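Local structure of stringent starvation protein A homolog (Haemophilus influenzae, 3LYK) at residues Ala136-Phe139 and Phe145-Glu148. The protein probably associates with the RNA polymerase holoenzyme, though not with the core enzyme, and belongs to the glutathione S-transferase superfamily. Numbering follows the deposited sequence.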
loop_
_atom_site.group_PDB
_atom_site.type_symbol
_atom_site.label_atom_id
_atom_site.label_comp_id
_atom_site.label_asym_id
_atom_site.label_seq_id
_atom_site.Cartn_x
_atom_site.Cartn_y
_atom_site.Cartn_z
ATOM N N ALA B 136 0.671 -25.513 -2.083
ATOM C CA ALA B 136 -0.288 -26.338 -2.815
ATOM C C ALA B 136 -1.568 -26.739 -2.043
ATOM O O ALA B 136 -2.650 -26.724 -2.616
ATOM C CB ALA B 136 0.406 -27.580 -3.360
ATOM N N PRO B 137 -1.447 -27.113 -0.751
ATOM C CA PRO B 137 -2.654 -27.508 -0.006
ATOM C C PRO B 137 -3.778 -26.462 -0.036
ATOM O O PRO B 137 -4.945 -26.810 0.062
ATOM C CB PRO B 137 -2.128 -27.689 1.426
ATOM C CG PRO B 137 -0.711 -28.142 1.229
ATOM C CD PRO B 137 -0.228 -27.301 0.065
ATOM N N ILE B 138 -3.412 -25.197 -0.177
ATOM C CA ILE B 138 -4.358 -24.096 -0.370
ATOM C C ILE B 138 -5.535 -24.403 -1.313
ATOM O O ILE B 138 -6.679 -24.053 -1.012
ATOM C CB ILE B 138 -3.586 -22.833 -0.814
ATOM C CG1 ILE B 138 -3.173 -22.019 0.410
ATOM C CG2 ILE B 138 -4.388 -21.974 -1.758
ATOM C CD1 ILE B 138 -2.040 -22.618 1.238
ATOM N N PHE B 139 -5.267 -25.093 -2.424
ATOM C CA PHE B 139 -6.297 -25.328 -3.441
ATOM C C PHE B 139 -7.257 -26.498 -3.179
ATOM O O PHE B 139 -8.339 -26.563 -3.768
ATOM C CB PHE B 139 -5.657 -25.454 -4.814
ATOM C CG PHE B 139 -4.772 -24.293 -5.174
ATOM C CD1 PHE B 139 -5.325 -23.101 -5.670
ATOM C CD2 PHE B 139 -3.382 -24.384 -5.025
ATOM C CE1 PHE B 139 -4.488 -22.020 -5.999
ATOM C CE2 PHE B 139 -2.543 -23.323 -5.369
ATOM C CZ PHE B 139 -3.091 -22.140 -5.852
ATOM N N PHE B 145 -6.980 -18.074 -5.332
ATOM C CA PHE B 145 -5.953 -18.085 -4.313
ATOM C C PHE B 145 -6.520 -17.603 -2.962
ATOM O O PHE B 145 -6.651 -16.400 -2.737
ATOM C CB PHE B 145 -4.753 -17.265 -4.754
ATOM C CG PHE B 145 -3.537 -17.549 -3.986
ATOM C CD1 PHE B 145 -2.614 -18.477 -4.442
ATOM C CD2 PHE B 145 -3.286 -16.893 -2.778
ATOM C CE1 PHE B 145 -1.442 -18.744 -3.716
ATOM C CE2 PHE B 145 -2.111 -17.142 -2.053
ATOM C CZ PHE B 145 -1.204 -18.090 -2.515
HETATM N N MSE B 146 -6.857 -18.563 -2.095
HETATM C CA MSE B 146 -7.456 -18.307 -0.769
HETATM C C MSE B 146 -8.804 -17.640 -0.956
HETATM O O MSE B 146 -9.221 -16.886 -0.106
HETATM C CB MSE B 146 -6.578 -17.380 0.096
HETATM C CG MSE B 146 -5.271 -17.966 0.586
HETATM SE SE MSE B 146 -5.674 -19.529 1.724
HETATM C CE MSE B 146 -6.032 -18.632 3.456
ATOM N N ASN B 147 -9.460 -17.870 -2.091
ATOM C CA ASN B 147 -10.775 -17.301 -2.330
ATOM C C ASN B 147 -11.595 -18.211 -3.212
ATOM O O ASN B 147 -11.041 -18.993 -4.003
ATOM C CB ASN B 147 -10.699 -15.875 -2.933
ATOM C CG ASN B 147 -10.454 -14.786 -1.854
ATOM O OD1 ASN B 147 -11.310 -14.560 -1.004
ATOM N ND2 ASN B 147 -9.275 -14.158 -1.864
ATOM N N GLU B 148 -12.912 -18.092 -3.071
ATOM C CA GLU B 148 -13.882 -18.828 -3.871
ATOM C C GLU B 148 -14.002 -18.253 -5.269
ATOM O O GLU B 148 -14.290 -19.000 -6.206
ATOM C CB GLU B 148 -15.272 -18.757 -3.219
ATOM C CG GLU B 148 -15.360 -19.421 -1.851
ATOM C CD GLU B 148 -15.253 -20.956 -1.928
ATOM O OE1 GLU B 148 -15.426 -21.528 -3.036
ATOM O OE2 GLU B 148 -14.993 -21.584 -0.870
#
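Phe145 turns its CG anti to the backbone N (chi1 -163°), whereas Phe139 swings its CG beside its own N and anti to the carbonyl carbon (chi1 -54°); with these two settings the far end of the Phe139 ring comes up beside the inner, CD1 side of the Phe145 ring. CZ of Phe139 lies 4.0 Å from CD1 of Phe145, and the side chains approach each other aslant. Just before Phe139 and just after Phe145 in sequence, Ile138 meets selenomethionine Met146. The Met146 chain folds at chi2 and again at chi3, and its selenium reaches the isoleucine, with SE 3.8 Å from Ile138 CG1; the two side chains cross at roughly a right angle. Ile138 plays a double part, since its other branch, CG2, sits 4.0 Å above the Phe139 ring plane, over the centre, and so covers one face of that ring.

All of this belongs to the connection between helices 118-134 and 152-165 in the all-helical C-terminal domain of the GST fold. The loop doubles back on itself: residues 136-139 have helical backbone angles, with Phe139 N donating to Ala136 O at 3.1 Å, and the chain returns at 145-148, with Met146 in a left-handed backbone conformation. No hydrogen bond spans the two segments, so apolar contact is what joins them directly. Asp154, near the start of helix 152-165, accepts a hydrogen bond from Phe145 N through OD1, consistent with the aspartate commonly found near the start of the equivalent helix in GSTs. Deeper in, the buried Phe145 ring packs on Trp106, Val153 and Val157; Phe139 rests on Ala178 and Ile179 of helix 176-187, and Tyr182 touches both phenylalanines.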